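Local structure of aminoacyl-tRNA synthetase (Cryptosporidium parvum, 5F9Z) at residues 78-83 / 126-131; 101-106 / 117-122; 152-157 / 169-174. The protein probably catalyses the ATP-dependent attachment of proline to its tRNA, as a class II prolyl-tRNA synthetase, and binds the inhibitor halofuginone together with an ATP analogue. All coordinates share one frame; numbering follows the deposited sequence.

Contact 1 (78-83 / 126-131); sequences AYFPIF and TIMYPY
M128 lays its side chain across one face of the F80 ring, the two side chains crossing at about a right angle. At the root, M128 CB lies 3.9 Å from F80 CE2, over the outer half of the ring. The next atom carries the contact: M128 CG stands 3.4 Å from the centroid of the F80 ring and only 5° off its normal, a CH-pi contact centred on the face. Beyond it, M128 SD lies 4.4 Å from the same F80 centroid at 23° off the normal, a Met-aromatic contact made over the face. The chain then bends at its third torsion (chi3 57°), which turns the methyl back to the ring, and M128 CE ends 3.8 Å from F80 CE1. The whole side chain thus follows one aromatic surface.

I127, one residue earlier on the helix, meets both F80 and P81. Its CG2 branch sits 3.7 Å from F80 CB and also borders the ring of P81, while the longer branch extends until I127 CD1 is 3.4 Å from P81 O. The loop is tied to strand 144-153 through F80 N, hydrogen-bonded to Q148 OE1, and by backbone bonding of A78 with N147.

The contact joins the loop between strands 76-77 and 83-85 to helix 125-135, which is kinked at P130. I146 of strand 144-153 packs on both F80 and M128, V84 of strand 83-85 on I127. Y129 leaves the helix away from the loop, and its side chain touches Q270 and S272 of strand 265-276.

Contact 2 (101-106 / 117-122); sequences PEVAWV and PIAIRP. With HFG (7-bromo-6-chloro-3-{3-[(2R,3S)-3-hydroxypiperidin-2-yl]-2-oxopropyl}quinazolin-4(3H)-one), chain E.
V103 and A119 meet beside the bound halofuginone (HFG), and the two methyls of V103 divide the work. V103 CG1, anti to its backbone N (chi1 -169°), lies 3.6 Å from A119 CB, while V103 CG2 is 3.4 Å from the bromine BR1 of HFG. P122 supports the halogenated ring from the other segment, its CG near the chlorine CL1, and E102 OE1 approaches C8. This is consistent with halofuginone in other prolyl-tRNA synthetases, where the quinazolinone takes the place of the tRNA's terminal adenosine.

One layer farther out, one face of the W105 indole covers V103 CG1 and A119 CB. A119 CB stands 3.7 Å from the centroid of its six-membered ring, 20° off the normal, in a CH-pi contact. P117 O comes to the indole edge.

The backbone sets this register. W105 and A119 form an antiparallel non-hydrogen-bonded pair; V106 and I118 form the hydrogen-bonded pair next to it, with V106 N to I118 O at 2.6 Å and I118 N to V106 O at 3.0 Å. On the side nearer the ligand, I120 N gives A104 O a nearly straight bond of 2.7 Å (176° at the hydrogen). A water then continues the pairing, accepting from A104 N at 2.6 Å and donating to I120 O at 2.8 Å.

The two strands make a beta hairpin, 105-109 with 112-120. Strand 83-85 adds on beyond 112-120, V84 pairing with A119 through the backbone. L89 of helix 86-90 packs on V103 and A119, and V153 of strand 144-153 touches A104 and I120.

Contact 3 (152-157 / 169-174); sequences IVRWEF and FLWQEG. With ANP (phosphoaminophosphonic acid-adenylate ester), chain D; HFG (7-bromo-6-chloro-3-{3-[(2R,3S)-3-hydroxypiperidin-2-yl]-2-oxopropyl}quinazolin-4(3H)-one), chain E.
O1A, on the alpha-phosphate of ANP, is gripped by two nitrogens of R154, NH1 at 2.8 Å and NH2 at 3.0 Å, and this guanidinium is bordered by F169 and W171 of the partner strand. HFG N1 lies over one face of the guanidinium; F169 CZ stands over the opposite face, and the planes are 87° apart, so the ring turns its CZ edge to the guanidinium. P122 O accepts a hydrogen bond from R154 NE and helps fix the group's rotation.

I152 wedges between the two aromatic rings. Its CB is 3.8 Å from the F169 centroid, over the face, and its CG1 is 3.3 Å from the centroid of the W171 five-membered ring, 14° off the normal. CG of F169 lies between the backbone N and the carbonyl carbon (chi1 55°), which sets the ring between I152 and adenine, with F169 CD2 3.3 Å from ANP N1. E156 OE2 receives a weak bond from adenine N6, while E156 OE1 pairs with R165.

These roles for arginine, glutamate and phenylalanine are consistent with those of motif 2 in class II synthetases. Reciprocal backbone bonds join the strands, I152 N to F169 O at 2.8 Å and F169 N to I152 O at 3.1 Å. Strand 168-178 runs between strands 144-153 and 265-276, antiparallel to both; helix 53-71 packs on L170 and Q172.

Overall arrangement
The three contacts lie on the same side of the chain's centre, their own centres 12 to 15 Å apart. R121 joins contact 1 to contact 2: its N is 2.8 Å from I82 O, probably a hydrogen bond. Contact 2 meets contact 3 at two probable hydrogen bonds, E102 O to W155 N (2.8 Å) and P122 O to R154 NE (3.0 Å), so P122, which lines the quinazolinone, also holds R154 NE, while E102 ties to the neighbouring W155. Contacts 2 and 3 both touch HFG, and contact 3 also holds ANP. Contact 1 lies farther from the ligands, the M128 side chain about 8 Å from HFG and about 13 Å from ANP at the nearest atoms.

Contact 1 (78-83 / 126-131)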
# COMPACT_ATOMS: atom_id res chain seq x y z
N ALA A 78 8.76 -17.38 9.44
CA ALA A 78 8.93 -17.76 10.83
C ALA A 78 8.09 -16.81 11.68
O ALA A 78 7.38 -15.95 11.15
CB ALA A 78 10.41 -17.71 11.24
N TYR A 79 8.15 -16.98 12.99
CA TYR A 79 7.49 -16.05 13.90
C TYR A 79 8.30 -15.93 15.17
O TYR A 79 8.46 -16.91 15.91
CB TYR A 79 6.06 -16.48 14.22
CG TYR A 79 5.33 -15.48 15.08
CD1 TYR A 79 4.80 -14.32 14.53
CD2 TYR A 79 5.20 -15.67 16.45
CE1 TYR A 79 4.14 -13.39 15.31
CE2 TYR A 79 4.55 -14.75 17.24
CZ TYR A 79 4.02 -13.61 16.67
OH TYR A 79 3.37 -12.68 17.45
N PHE A 80 8.80 -14.74 15.44
CA PHE A 80 9.54 -14.34 16.61
C PHE A 80 8.62 -13.63 17.60
O PHE A 80 7.60 -13.06 17.21
CB PHE A 80 10.69 -13.41 16.21
CG PHE A 80 11.79 -14.10 15.46
CD1 PHE A 80 11.63 -14.45 14.13
CD2 PHE A 80 13.00 -14.39 16.08
CE1 PHE A 80 12.64 -15.09 13.44
CE2 PHE A 80 14.01 -15.03 15.40
CZ PHE A 80 13.83 -15.38 14.07
N PRO A 81 8.94 -13.67 18.90
CA PRO A 81 8.00 -13.18 19.91
C PRO A 81 7.69 -11.70 19.76
O PRO A 81 8.47 -10.92 19.20
CB PRO A 81 8.72 -13.46 21.23
CG PRO A 81 9.66 -14.57 20.91
CD PRO A 81 10.11 -14.32 19.51
N ILE A 82 6.53 -11.31 20.28
CA ILE A 82 6.11 -9.91 20.29
C ILE A 82 6.91 -9.10 21.30
O ILE A 82 6.96 -7.87 21.20
CB ILE A 82 4.60 -9.82 20.58
CG1 ILE A 82 4.08 -8.40 20.34
CG2 ILE A 82 4.31 -10.26 22.01
CD1 ILE A 82 2.65 -8.19 20.80
N PHE A 83 7.54 -9.76 22.26
CA PHE A 83 8.22 -9.08 23.35
C PHE A 83 9.73 -9.02 23.11
O PHE A 83 10.30 -9.86 22.41
CB PHE A 83 7.93 -9.78 24.68
CG PHE A 83 6.52 -9.59 25.16
CD1 PHE A 83 5.88 -8.38 24.99
CD2 PHE A 83 5.85 -10.63 25.77
CE1 PHE A 83 4.58 -8.21 25.43
CE2 PHE A 83 4.55 -10.47 26.21
CZ PHE A 83 3.91 -9.25 26.04
N THR A 126 16.20 -6.27 16.55
CA THR A 126 16.73 -6.63 17.86
C THR A 126 16.29 -8.03 18.28
O THR A 126 17.03 -8.74 18.97
CB THR A 126 16.28 -5.59 18.88
OG1 THR A 126 17.08 -4.41 18.74
CG2 THR A 126 16.42 -6.12 20.28
N ILE A 127 15.09 -8.46 17.87
CA ILE A 127 14.59 -9.76 18.27
C ILE A 127 15.29 -10.88 17.51
O ILE A 127 15.69 -11.90 18.09
CB ILE A 127 13.06 -9.82 18.08
CG1 ILE A 127 12.39 -8.69 18.86
CG2 ILE A 127 12.52 -11.18 18.51
CD1 ILE A 127 10.90 -8.56 18.59
N MET A 128 15.48 -10.70 16.20
CA MET A 128 15.93 -11.78 15.33
C MET A 128 17.45 -11.89 15.23
O MET A 128 17.99 -13.00 15.26
CB MET A 128 15.33 -11.61 13.93
CG MET A 128 13.81 -11.60 13.90
SD MET A 128 13.16 -11.11 12.29
CE MET A 128 13.93 -12.33 11.23
N TYR A 129 18.14 -10.76 15.10
CA TYR A 129 19.56 -10.80 14.76
C TYR A 129 20.44 -11.48 15.81
O TYR A 129 21.43 -12.11 15.40
CB TYR A 129 20.06 -9.38 14.47
CG TYR A 129 19.43 -8.74 13.25
CD1 TYR A 129 18.64 -9.49 12.38
CD2 TYR A 129 19.62 -7.39 12.97
CE1 TYR A 129 18.06 -8.91 11.27
CE2 TYR A 129 19.05 -6.81 11.86
CZ TYR A 129 18.27 -7.57 11.01
OH TYR A 129 17.69 -7.00 9.90
N PRO A 130 20.19 -11.38 17.12
CA PRO A 130 20.96 -12.22 18.06
C PRO A 130 20.86 -13.70 17.76
O PRO A 130 21.77 -14.46 18.12
CB PRO A 130 20.34 -11.87 19.42
CG PRO A 130 19.87 -10.48 19.26
CD PRO A 130 19.38 -10.37 17.84
N TYR A 131 19.78 -14.14 17.11
CA TYR A 131 19.64 -15.53 16.72
C TYR A 131 20.15 -15.79 15.30
O TYR A 131 20.45 -16.94 14.97
CB TYR A 131 18.18 -15.97 16.85
CG TYR A 131 17.70 -15.93 18.29
CD1 TYR A 131 17.17 -14.76 18.83
CD2 TYR A 131 17.81 -17.04 19.11
CE1 TYR A 131 16.74 -14.71 20.14
CE2 TYR A 131 17.39 -17.00 20.42
CZ TYR A 131 16.86 -15.84 20.93
OH TYR A 131 16.44 -15.80 22.24

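Contact 2 (101-106 / 117-122)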
# COMPACT_ATOMS: atom_id res chain seq x y z
N PRO A 101 10.00 7.45 22.52
CA PRO A 101 8.58 7.68 22.86
C PRO A 101 7.61 6.80 22.09
O PRO A 101 6.43 6.74 22.46
CB PRO A 101 8.37 9.16 22.53
CG PRO A 101 9.47 9.50 21.58
CD PRO A 101 10.63 8.69 22.03
N GLU A 102 8.05 6.13 21.03
CA GLU A 102 7.19 5.23 20.27
C GLU A 102 7.12 3.83 20.84
O GLU A 102 6.25 3.05 20.44
CB GLU A 102 7.64 5.16 18.80
CG GLU A 102 7.50 6.47 18.04
CD GLU A 102 7.79 6.30 16.56
OE1 GLU A 102 8.06 5.16 16.13
OE2 GLU A 102 7.75 7.31 15.82
N VAL A 103 8.02 3.48 21.76
CA VAL A 103 8.05 2.12 22.30
C VAL A 103 6.90 1.94 23.27
O VAL A 103 6.76 2.69 24.24
CB VAL A 103 9.39 1.84 22.99
CG1 VAL A 103 9.52 0.35 23.29
CG2 VAL A 103 10.55 2.32 22.13
N ALA A 104 6.06 0.93 23.02
CA ALA A 104 5.03 0.54 23.96
C ALA A 104 5.63 -0.44 24.97
O ALA A 104 6.15 -1.49 24.58
CB ALA A 104 3.84 -0.10 23.24
N TRP A 105 5.57 -0.09 26.25
CA TRP A 105 6.22 -0.85 27.31
C TRP A 105 5.18 -1.56 28.16
O TRP A 105 4.23 -0.93 28.65
CB TRP A 105 7.08 0.06 28.18
CG TRP A 105 8.31 0.57 27.50
CD1 TRP A 105 8.46 1.77 26.88
CD2 TRP A 105 9.56 -0.12 27.35
NE1 TRP A 105 9.73 1.89 26.36
CE2 TRP A 105 10.42 0.74 26.64
CE3 TRP A 105 10.03 -1.37 27.76
CZ2 TRP A 105 11.73 0.38 26.32
CZ3 TRP A 105 11.33 -1.72 27.45
CH2 TRP A 105 12.16 -0.85 26.73
N VAL A 106 5.36 -2.86 28.35
CA VAL A 106 4.59 -3.62 29.33
C VAL A 106 5.29 -3.47 30.68
O VAL A 106 6.41 -3.95 30.87
CB VAL A 106 4.47 -5.10 28.93
CG1 VAL A 106 3.75 -5.88 30.01
CG2 VAL A 106 3.75 -5.23 27.60
N PRO A 117 10.75 -3.40 32.74
CA PRO A 117 9.64 -3.42 31.78
C PRO A 117 10.06 -4.05 30.46
O PRO A 117 11.23 -4.03 30.07
CB PRO A 117 9.28 -1.94 31.61
CG PRO A 117 10.50 -1.19 32.06
CD PRO A 117 11.11 -2.03 33.15
N ILE A 118 9.07 -4.61 29.76
CA ILE A 118 9.29 -5.35 28.52
C ILE A 118 8.65 -4.57 27.38
O ILE A 118 7.50 -4.13 27.50
CB ILE A 118 8.72 -6.78 28.62
CG1 ILE A 118 9.42 -7.55 29.74
CG2 ILE A 118 8.88 -7.50 27.29
CD1 ILE A 118 8.87 -8.94 29.96
N ALA A 119 9.39 -4.42 26.29
CA ALA A 119 8.93 -3.62 25.15
C ALA A 119 8.11 -4.46 24.19
O ALA A 119 8.42 -5.63 23.94
CB ALA A 119 10.13 -3.03 24.41
N ILE A 120 7.04 -3.86 23.67
CA ILE A 120 6.30 -4.46 22.56
C ILE A 120 7.05 -4.17 21.27
O ILE A 120 7.48 -3.04 21.03
CB ILE A 120 4.86 -3.92 22.51
CG1 ILE A 120 4.09 -4.31 23.76
CG2 ILE A 120 4.15 -4.44 21.27
CD1 ILE A 120 2.63 -3.92 23.71
N ARG A 121 7.21 -5.20 20.45
CA ARG A 121 7.96 -5.18 19.20
C ARG A 121 7.56 -4.02 18.29
O ARG A 121 6.43 -3.99 17.79
CB ARG A 121 7.77 -6.52 18.48
CG ARG A 121 8.10 -6.53 17.00
CD ARG A 121 7.66 -7.84 16.39
NE ARG A 121 6.23 -8.08 16.58
CZ ARG A 121 5.66 -9.29 16.56
NH1 ARG A 121 6.40 -10.37 16.36
NH2 ARG A 121 4.36 -9.41 16.74
N PRO A 122 8.45 -3.05 18.07
CA PRO A 122 8.23 -2.06 17.00
C PRO A 122 8.86 -2.47 15.68
O PRO A 122 8.54 -1.88 14.64
CB PRO A 122 8.93 -0.82 17.56
CG PRO A 122 10.10 -1.39 18.31
CD PRO A 122 9.66 -2.74 18.86
O4' HFG E . 11.94 -0.72 11.03
C21 HFG E . 12.75 -0.08 10.44
C3' HFG E . 13.59 -0.72 9.31
C2' HFG E . 12.99 -2.02 8.78
N1' HFG E . 12.84 -2.96 9.80
C6' HFG E . 11.89 -3.97 9.45
C5' HFG E . 11.63 -4.03 7.95
C4' HFG E . 11.11 -2.80 7.43
C39 HFG E . 11.64 -1.68 8.12
O7' HFG E . 11.85 -0.54 7.14
C1' HFG E . 12.98 1.51 10.82
N3 HFG E . 12.36 1.81 12.18
C4 HFG E . 12.93 1.28 13.33
O11 HFG E . 13.93 0.57 13.26
C10 HFG E . 12.36 1.54 14.55
C5 HFG E . 12.93 1.01 15.76
C2 HFG E . 11.28 2.56 12.26
N1 HFG E . 10.70 2.84 13.43
C9 HFG E . 11.24 2.34 14.58
C8 HFG E . 10.63 2.64 15.82
C7 HFG E . 11.19 2.11 17.01
BR1 HFG E . 10.34 2.53 18.72
C6 HFG E . 12.33 1.30 16.97
CL1 HFG E . 13.02 0.66 18.46
O HOH W 1 6.26 -0.51 20.84

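Contact 3 (152-157 / 169-174)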
# COMPACT_ATOMS: atom_id res chain seq x y z
N ILE A 152 2.56 -4.74 14.50
CA ILE A 152 3.58 -3.86 15.06
C ILE A 152 2.87 -2.78 15.86
O ILE A 152 1.83 -2.26 15.43
CB ILE A 152 4.47 -3.25 13.97
CG1 ILE A 152 5.25 -4.34 13.23
CG2 ILE A 152 5.43 -2.23 14.57
CD1 ILE A 152 6.29 -5.03 14.08
N VAL A 153 3.43 -2.43 17.01
CA VAL A 153 2.91 -1.36 17.85
C VAL A 153 3.97 -0.27 17.93
O VAL A 153 5.09 -0.51 18.40
CB VAL A 153 2.52 -1.84 19.25
CG1 VAL A 153 2.10 -0.67 20.11
CG2 VAL A 153 1.40 -2.87 19.16
N ARG A 154 3.62 0.93 17.46
CA ARG A 154 4.46 2.11 17.60
C ARG A 154 3.57 3.26 18.03
O ARG A 154 2.57 3.55 17.37
CB ARG A 154 5.17 2.47 16.29
CG ARG A 154 6.11 1.40 15.76
CD ARG A 154 6.70 1.83 14.43
NE ARG A 154 7.53 0.80 13.82
CZ ARG A 154 8.12 0.91 12.64
NH1 ARG A 154 7.96 2.02 11.92
NH2 ARG A 154 8.86 -0.08 12.16
N TRP A 155 3.92 3.91 19.14
CA TRP A 155 3.13 5.04 19.63
C TRP A 155 3.45 6.25 18.77
O TRP A 155 4.29 7.09 19.10
CB TRP A 155 3.39 5.28 21.11
CG TRP A 155 2.13 5.41 21.90
CD1 TRP A 155 1.70 6.51 22.59
CD2 TRP A 155 1.11 4.42 22.05
NE1 TRP A 155 0.48 6.25 23.18
CE2 TRP A 155 0.10 4.98 22.86
CE3 TRP A 155 0.95 3.11 21.59
CZ2 TRP A 155 -1.05 4.27 23.22
CZ3 TRP A 155 -0.18 2.41 21.94
CH2 TRP A 155 -1.17 2.99 22.75
N GLU A 156 2.76 6.33 17.64
CA GLU A 156 2.97 7.41 16.69
C GLU A 156 2.62 8.76 17.31
O GLU A 156 1.54 8.92 17.90
CB GLU A 156 2.14 7.18 15.43
CG GLU A 156 2.45 5.88 14.70
CD GLU A 156 3.77 5.93 13.96
OE1 GLU A 156 4.25 7.04 13.67
OE2 GLU A 156 4.33 4.85 13.68
N PHE A 157 3.53 9.72 17.19
CA PHE A 157 3.26 11.06 17.69
C PHE A 157 2.41 11.87 16.72
O PHE A 157 1.59 12.68 17.15
CB PHE A 157 4.57 11.80 17.97
CG PHE A 157 4.38 13.22 18.40
CD1 PHE A 157 4.01 13.53 19.70
CD2 PHE A 157 4.58 14.26 17.51
CE1 PHE A 157 3.83 14.84 20.10
CE2 PHE A 157 4.40 15.58 17.90
CZ PHE A 157 4.03 15.86 19.20
N PHE A 169 -0.38 -1.66 13.35
CA PHE A 169 -0.58 -2.02 11.96
C PHE A 169 -0.08 -3.43 11.73
O PHE A 169 0.82 -3.91 12.42
CB PHE A 169 0.13 -1.04 11.00
CG PHE A 169 1.60 -0.88 11.26
CD1 PHE A 169 2.53 -1.72 10.67
CD2 PHE A 169 2.07 0.13 12.09
CE1 PHE A 169 3.88 -1.57 10.90
CE2 PHE A 169 3.42 0.29 12.33
CZ PHE A 169 4.33 -0.56 11.73
N LEU A 170 -0.69 -4.11 10.76
CA LEU A 170 -0.21 -5.39 10.30
C LEU A 170 0.83 -5.16 9.21
O LEU A 170 0.68 -4.26 8.38
CB LEU A 170 -1.36 -6.25 9.75
CG LEU A 170 -2.52 -6.49 10.71
CD1 LEU A 170 -3.55 -7.40 10.07
CD2 LEU A 170 -2.01 -7.08 12.02
N TRP A 171 1.89 -5.95 9.23
CA TRP A 171 2.93 -5.77 8.23
C TRP A 171 3.63 -7.09 7.96
O TRP A 171 3.38 -8.11 8.61
CB TRP A 171 3.93 -4.68 8.65
CG TRP A 171 5.12 -5.08 9.50
CD1 TRP A 171 5.30 -6.22 10.23
CD2 TRP A 171 6.31 -4.30 9.70
NE1 TRP A 171 6.52 -6.20 10.86
CE2 TRP A 171 7.16 -5.03 10.55
CE3 TRP A 171 6.74 -3.05 9.24
CZ2 TRP A 171 8.41 -4.56 10.95
CZ3 TRP A 171 7.98 -2.58 9.64
CH2 TRP A 171 8.80 -3.33 10.49
N GLN A 172 4.52 -7.04 6.98
CA GLN A 172 5.44 -8.11 6.66
C GLN A 172 6.84 -7.54 6.81
O GLN A 172 7.11 -6.42 6.35
CB GLN A 172 5.18 -8.62 5.24
CG GLN A 172 6.34 -9.25 4.52
CD GLN A 172 7.30 -8.23 3.94
OE1 GLN A 172 6.89 -7.28 3.27
NE2 GLN A 172 8.58 -8.40 4.22
N GLU A 173 7.73 -8.28 7.46
CA GLU A 173 9.13 -7.87 7.57
C GLU A 173 10.02 -9.05 7.21
O GLU A 173 9.96 -10.10 7.86
CB GLU A 173 9.47 -7.33 8.97
CG GLU A 173 9.08 -8.22 10.13
CD GLU A 173 9.62 -7.70 11.45
OE1 GLU A 173 10.74 -7.13 11.45
OE2 GLU A 173 8.94 -7.84 12.49
N GLY A 174 10.81 -8.89 6.16
CA GLY A 174 11.76 -9.90 5.72
C GLY A 174 13.17 -9.48 6.11
O GLY A 174 13.54 -8.32 5.97
PG ANP D . 7.95 7.00 8.94
O1G ANP D . 8.87 8.13 9.28
O2G ANP D . 6.75 7.55 8.08
O3G ANP D . 7.38 6.37 10.27
PB ANP D . 9.28 4.52 8.97
O1B ANP D . 10.83 4.42 8.97
O2B ANP D . 8.79 4.66 10.37
N3B ANP D . 8.79 5.83 8.04
PA ANP D . 9.39 1.82 8.44
O1A ANP D . 9.76 1.52 9.84
O2A ANP D . 10.56 1.84 7.46
O3A ANP D . 8.67 3.24 8.32
O5' ANP D . 8.29 0.77 8.00
C5' ANP D . 8.24 0.24 6.66
C4' ANP D . 7.07 0.85 5.93
O4' ANP D . 5.89 0.73 6.74
C3' ANP D . 7.19 2.34 5.62
O3' ANP D . 7.87 2.54 4.39
C2' ANP D . 5.72 2.78 5.54
O2' ANP D . 5.20 2.63 4.23
C1' ANP D . 5.02 1.82 6.52
N9 ANP D . 4.69 2.41 7.81
C8 ANP D . 5.53 3.08 8.66
N7 ANP D . 4.96 3.50 9.76
C5 ANP D . 3.65 3.06 9.64
C6 ANP D . 2.53 3.18 10.48
N6 ANP D . 2.55 3.80 11.67
N1 ANP D . 1.37 2.63 10.06
C2 ANP D . 1.34 2.01 8.88
N3 ANP D . 2.33 1.84 8.00
C4 ANP D . 3.47 2.39 8.44
O4' HFG E . 11.94 -0.72 11.03
C21 HFG E . 12.75 -0.08 10.44
C3' HFG E . 13.59 -0.72 9.31
C2' HFG E . 12.99 -2.02 8.78
N1' HFG E . 12.84 -2.96 9.80
C6' HFG E . 11.89 -3.97 9.45
C5' HFG E . 11.63 -4.03 7.95
C4' HFG E . 11.11 -2.80 7.43
C39 HFG E . 11.64 -1.68 8.12
O7' HFG E . 11.85 -0.54 7.14
C1' HFG E . 12.98 1.51 10.82
N3 HFG E . 12.36 1.81 12.18
C4 HFG E . 12.93 1.28 13.33
O11 HFG E . 13.93 0.57 13.26
C10 HFG E . 12.36 1.54 14.55
C5 HFG E . 12.93 1.01 15.76
C2 HFG E . 11.28 2.56 12.26
N1 HFG E . 10.70 2.84 13.43
C9 HFG E . 11.24 2.34 14.58
C8 HFG E . 10.63 2.64 15.82
C7 HFG E . 11.19 2.11 17.01
BR1 HFG E . 10.34 2.53 18.72
C6 HFG E . 12.33 1.30 16.97
CL1 HFG E . 13.02 0.66 18.46